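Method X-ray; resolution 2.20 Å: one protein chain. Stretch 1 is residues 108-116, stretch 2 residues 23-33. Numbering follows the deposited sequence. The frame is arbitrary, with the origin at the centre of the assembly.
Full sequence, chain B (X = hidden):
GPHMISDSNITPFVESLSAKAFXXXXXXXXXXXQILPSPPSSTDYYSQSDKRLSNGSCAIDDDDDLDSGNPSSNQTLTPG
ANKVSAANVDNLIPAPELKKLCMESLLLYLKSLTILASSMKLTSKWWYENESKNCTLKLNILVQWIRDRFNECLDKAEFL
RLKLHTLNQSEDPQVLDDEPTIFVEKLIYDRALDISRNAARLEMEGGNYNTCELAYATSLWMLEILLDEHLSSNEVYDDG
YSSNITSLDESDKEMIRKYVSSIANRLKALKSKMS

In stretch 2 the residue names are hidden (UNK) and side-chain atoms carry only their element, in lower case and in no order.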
# COMPACT_ATOMS: atom_id res chain seq x y z
N LEU B 108 -3.14 14.65 11.89
CA LEU B 108 -3.67 13.73 10.86
C LEU B 108 -2.72 12.62 10.54
O LEU B 108 -3.15 11.49 10.31
CB LEU B 108 -4.03 14.52 9.59
CG LEU B 108 -5.17 15.52 9.83
CD1 LEU B 108 -5.35 16.42 8.64
CD2 LEU B 108 -6.48 14.81 10.20
N TYR B 109 -1.41 12.88 10.54
CA TYR B 109 -0.48 11.79 10.38
C TYR B 109 -0.54 10.87 11.61
O TYR B 109 -0.39 9.66 11.47
CB TYR B 109 0.98 12.25 10.13
CG TYR B 109 1.23 12.69 8.75
CD1 TYR B 109 1.01 11.82 7.66
CD2 TYR B 109 1.57 14.00 8.48
CE1 TYR B 109 1.19 12.24 6.35
CE2 TYR B 109 1.74 14.43 7.16
CZ TYR B 109 1.53 13.56 6.11
OH TYR B 109 1.73 14.01 4.83
N LEU B 110 -0.71 11.41 12.81
CA LEU B 110 -0.74 10.55 14.00
C LEU B 110 -2.00 9.69 14.00
O LEU B 110 -1.96 8.56 14.42
CB LEU B 110 -0.66 11.32 15.31
CG LEU B 110 0.62 12.12 15.58
CD1 LEU B 110 0.46 12.88 16.89
CD2 LEU B 110 1.86 11.25 15.74
N LYS B 111 -3.12 10.21 13.52
CA LYS B 111 -4.27 9.39 13.39
C LYS B 111 -4.09 8.32 12.33
O LYS B 111 -4.49 7.15 12.54
CB LYS B 111 -5.51 10.25 13.12
CG LYS B 111 -6.80 9.48 12.97
CD LYS B 111 -7.23 8.75 14.23
CE LYS B 111 -7.71 9.71 15.33
NZ LYS B 111 -7.62 8.97 16.61
N SER B 112 -3.48 8.67 11.21
CA SER B 112 -3.10 7.65 10.21
C SER B 112 -2.29 6.52 10.80
O SER B 112 -2.57 5.33 10.59
CB SER B 112 -2.33 8.25 9.01
OG SER B 112 -3.06 9.32 8.43
N LEU B 113 -1.29 6.88 11.57
CA LEU B 113 -0.48 5.89 12.24
C LEU B 113 -1.26 4.97 13.20
O LEU B 113 -0.96 3.78 13.30
CB LEU B 113 0.62 6.56 12.99
CG LEU B 113 1.70 7.13 12.13
CD1 LEU B 113 2.52 8.11 12.96
CD2 LEU B 113 2.58 5.98 11.61
N THR B 114 -2.31 5.49 13.83
CA THR B 114 -3.11 4.68 14.76
C THR B 114 -3.87 3.63 13.93
O THR B 114 -3.95 2.46 14.30
CB THR B 114 -4.14 5.55 15.57
OG1 THR B 114 -3.44 6.33 16.54
CG2 THR B 114 -5.14 4.70 16.32
N ILE B 115 -4.39 4.04 12.81
CA ILE B 115 -5.13 3.11 11.94
C ILE B 115 -4.20 2.08 11.33
O ILE B 115 -4.50 0.88 11.33
CB ILE B 115 -5.90 3.88 10.86
CG1 ILE B 115 -6.79 4.92 11.53
CG2 ILE B 115 -6.80 2.95 10.06
CD1 ILE B 115 -7.35 5.92 10.52
N LEU B 116 -3.05 2.52 10.84
CA LEU B 116 -2.08 1.62 10.27
C LEU B 116 -1.61 0.60 11.34
O LEU B 116 -1.52 -0.60 11.05
CB LEU B 116 -0.87 2.42 9.66
CG LEU B 116 -1.27 3.33 8.46
CD1 LEU B 116 -0.20 4.37 8.18
CD2 LEU B 116 -1.58 2.53 7.20
N UNK B 23 -7.82 7.30 3.56
CA UNK B 23 -8.57 8.54 3.60
C UNK B 23 -7.93 9.55 4.58
O UNK B 23 -7.85 10.74 4.33
c UNK B 23 -10.78 9.40 4.40
c UNK B 23 -10.74 7.64 2.70
c UNK B 23 -10.05 8.21 3.94
N UNK B 24 -7.42 9.05 5.69
CA UNK B 24 -6.78 9.90 6.66
C UNK B 24 -5.40 10.37 6.14
O UNK B 24 -5.01 11.54 6.26
c UNK B 24 -6.51 9.98 9.21
s UNK B 24 -7.85 11.17 9.44
c UNK B 24 -9.21 10.15 9.23
c UNK B 24 -6.70 9.11 7.99
N UNK B 25 -4.66 9.45 5.54
CA UNK B 25 -3.39 9.79 4.97
C UNK B 25 -3.55 10.86 3.91
O UNK B 25 -2.74 11.82 3.86
c UNK B 25 -0.73 8.96 1.17
c UNK B 25 -1.78 8.76 2.06
c UNK B 25 -1.57 8.76 3.47
c UNK B 25 -2.71 8.54 4.44
c UNK B 25 0.53 9.14 1.67
o UNK B 25 1.61 9.34 0.83
c UNK B 25 0.73 9.17 3.06
c UNK B 25 -0.30 8.94 3.92
N UNK B 26 -4.54 10.70 3.03
CA UNK B 26 -4.73 11.69 1.94
C UNK B 26 -5.12 13.07 2.52
O UNK B 26 -4.76 14.09 1.98
c UNK B 26 -5.80 11.25 0.94
o UNK B 26 -5.67 9.88 0.58
N UNK B 27 -5.84 13.09 3.63
CA UNK B 27 -6.18 14.35 4.32
C UNK B 27 -4.91 14.94 4.88
O UNK B 27 -4.61 16.09 4.61
c UNK B 27 -7.29 14.09 5.37
c UNK B 27 -7.87 15.32 6.04
c UNK B 27 -9.16 16.24 7.88
c UNK B 27 -8.40 17.70 6.12
c UNK B 27 -8.56 15.16 7.24
c UNK B 27 -9.09 17.52 7.31
c UNK B 27 -7.80 16.59 5.48
N UNK B 28 -4.13 14.17 5.61
CA UNK B 28 -2.81 14.65 6.06
C UNK B 28 -1.95 15.21 4.94
O UNK B 28 -1.30 16.27 5.11
c UNK B 28 -2.02 13.57 6.79
N UNK B 29 -1.90 14.52 3.83
CA UNK B 29 -1.11 14.96 2.67
C UNK B 29 -1.60 16.25 2.04
O UNK B 29 -0.80 17.02 1.51
o UNK B 29 1.51 13.09 0.46
o UNK B 29 2.01 12.82 2.63
c UNK B 29 1.17 12.88 1.66
c UNK B 29 -1.09 13.91 1.57
c UNK B 29 -0.30 12.69 1.92
N UNK B 30 -2.92 16.46 2.04
CA UNK B 30 -3.48 17.71 1.56
C UNK B 30 -3.06 18.90 2.49
O UNK B 30 -2.80 19.99 2.03
s UNK B 30 -6.02 19.93 2.43
c UNK B 30 -5.72 18.84 1.01
c UNK B 30 -7.71 19.50 2.86
c UNK B 30 -4.99 17.57 1.43
N UNK B 31 -2.93 18.68 3.79
CA UNK B 31 -2.44 19.72 4.69
C UNK B 31 -0.94 19.86 4.54
O UNK B 31 -0.44 20.96 4.47
c UNK B 31 -6.21 20.75 7.05
c UNK B 31 -4.21 19.34 6.48
n UNK B 31 -6.52 22.16 7.37
c UNK B 31 -4.84 20.71 6.41
c UNK B 31 -2.75 19.40 6.14
N UNK B 32 -0.24 18.73 4.46
CA UNK B 32 1.21 18.72 4.31
C UNK B 32 1.64 19.49 3.06
O UNK B 32 2.58 20.28 3.13
c UNK B 32 1.71 17.28 4.23
c UNK B 32 3.81 17.38 5.59
c UNK B 32 5.35 16.60 3.45
c UNK B 32 5.18 17.25 5.75
c UNK B 32 3.20 17.14 4.38
c UNK B 32 5.96 16.84 4.68
c UNK B 32 3.98 16.74 3.32
N UNK B 33 0.97 19.24 1.95
CA UNK B 33 1.28 19.93 0.67
C UNK B 33 1.29 21.44 0.76
O UNK B 33 2.16 22.08 0.18
c UNK B 33 0.28 19.54 -0.40
o UNK B 33 0.83 18.53 -1.18

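Position 23 carries three carbons, one bearing the other two, and touches nothing on stretch 1: the short beta-branched pattern of Val-23, buried against other parts of the structure. Position 24 is an unbranched chain of two carbons, a sulfur and a terminal carbon, set as a knob among Leu-108, Lys-111, Ser-112 and Ile-115; only methionine has this chain. Met-24 points toward stretch 1, and its flexible chain can bend to fit, with SD 4.0 Å from CD2 of Leu-108 and CB 4.1 Å from CD1 of Ile-115.

Position 25 has one carbon, then a six-carbon ring bearing an oxygen, with a ring carbon near Tyr-109: Tyr-25. Its CA-to-CB bond points sideways, and CD1 comes 4.4 Å from CE1 of Tyr-109; a tyrosine suits a buried site where its hydroxyl is hydrogen-bonded elsewhere in the structure. Position 26, one carbon and one oxygen, is Ser-26; it points away and suits a partly exposed site.

At position 27 a carbon leads to an oxygen-free six-carbon ring packed against Leu-108, hence Phe-27. Its flat face receives CD1 of Leu-108, 3.7 Å from the ring centroid, a CH-pi contact. Position 28 has a single side-chain carbon, touching Leu-108 and the ring face of Tyr-109, so it is Ala-28. Its CB is 3.6 Å from CB of Leu-108 and 3.5 Å from CE1 of Tyr-109; so small a side chain lets the backbones come close, with the CA atoms of Ala-28 and Leu-108 5.0 Å apart.

At position 29 three carbons run out, the third carrying two oxygens, one near the hydroxyl of Tyr-109: Glu-29. Although it starts away from stretch 1, its end returns, and its carboxylate can accept from the phenol: OE2 takes a hydrogen bond of 2.5 Å from OH of Tyr-109. Position 30, again two carbons, sulfur and carbon, is Met-30, partly exposed and under no demand from stretch 1. Position 31, four carbons in a row ending in nitrogen, packs against Leu-108: Lys-31, its CG 3.8 Å from CD1 of Leu-108, while the charged end leads away to a partner elsewhere in the structure.

Position 32, one carbon and an oxygen-free six-carbon ring beside Tyr-109, is Phe-32. Its face receives the edge of Tyr-109, offset, the planes at 83°. Position 33, one carbon and one oxygen without contact, is Ser-33, small and polar at an exposed site.

The helices run nearly antiparallel, at 161°, their axes 8.4 Å apart at closest approach. Met-24, Leu-108 and Tyr-109 act as knobs in holes of the opposing helix, and most side-chain contacts are between carbons. One hydrogen bond, Tyr-109 to Glu-29, crosses.

Stretch 2, residues 23-33: VMYSFAEMKFS
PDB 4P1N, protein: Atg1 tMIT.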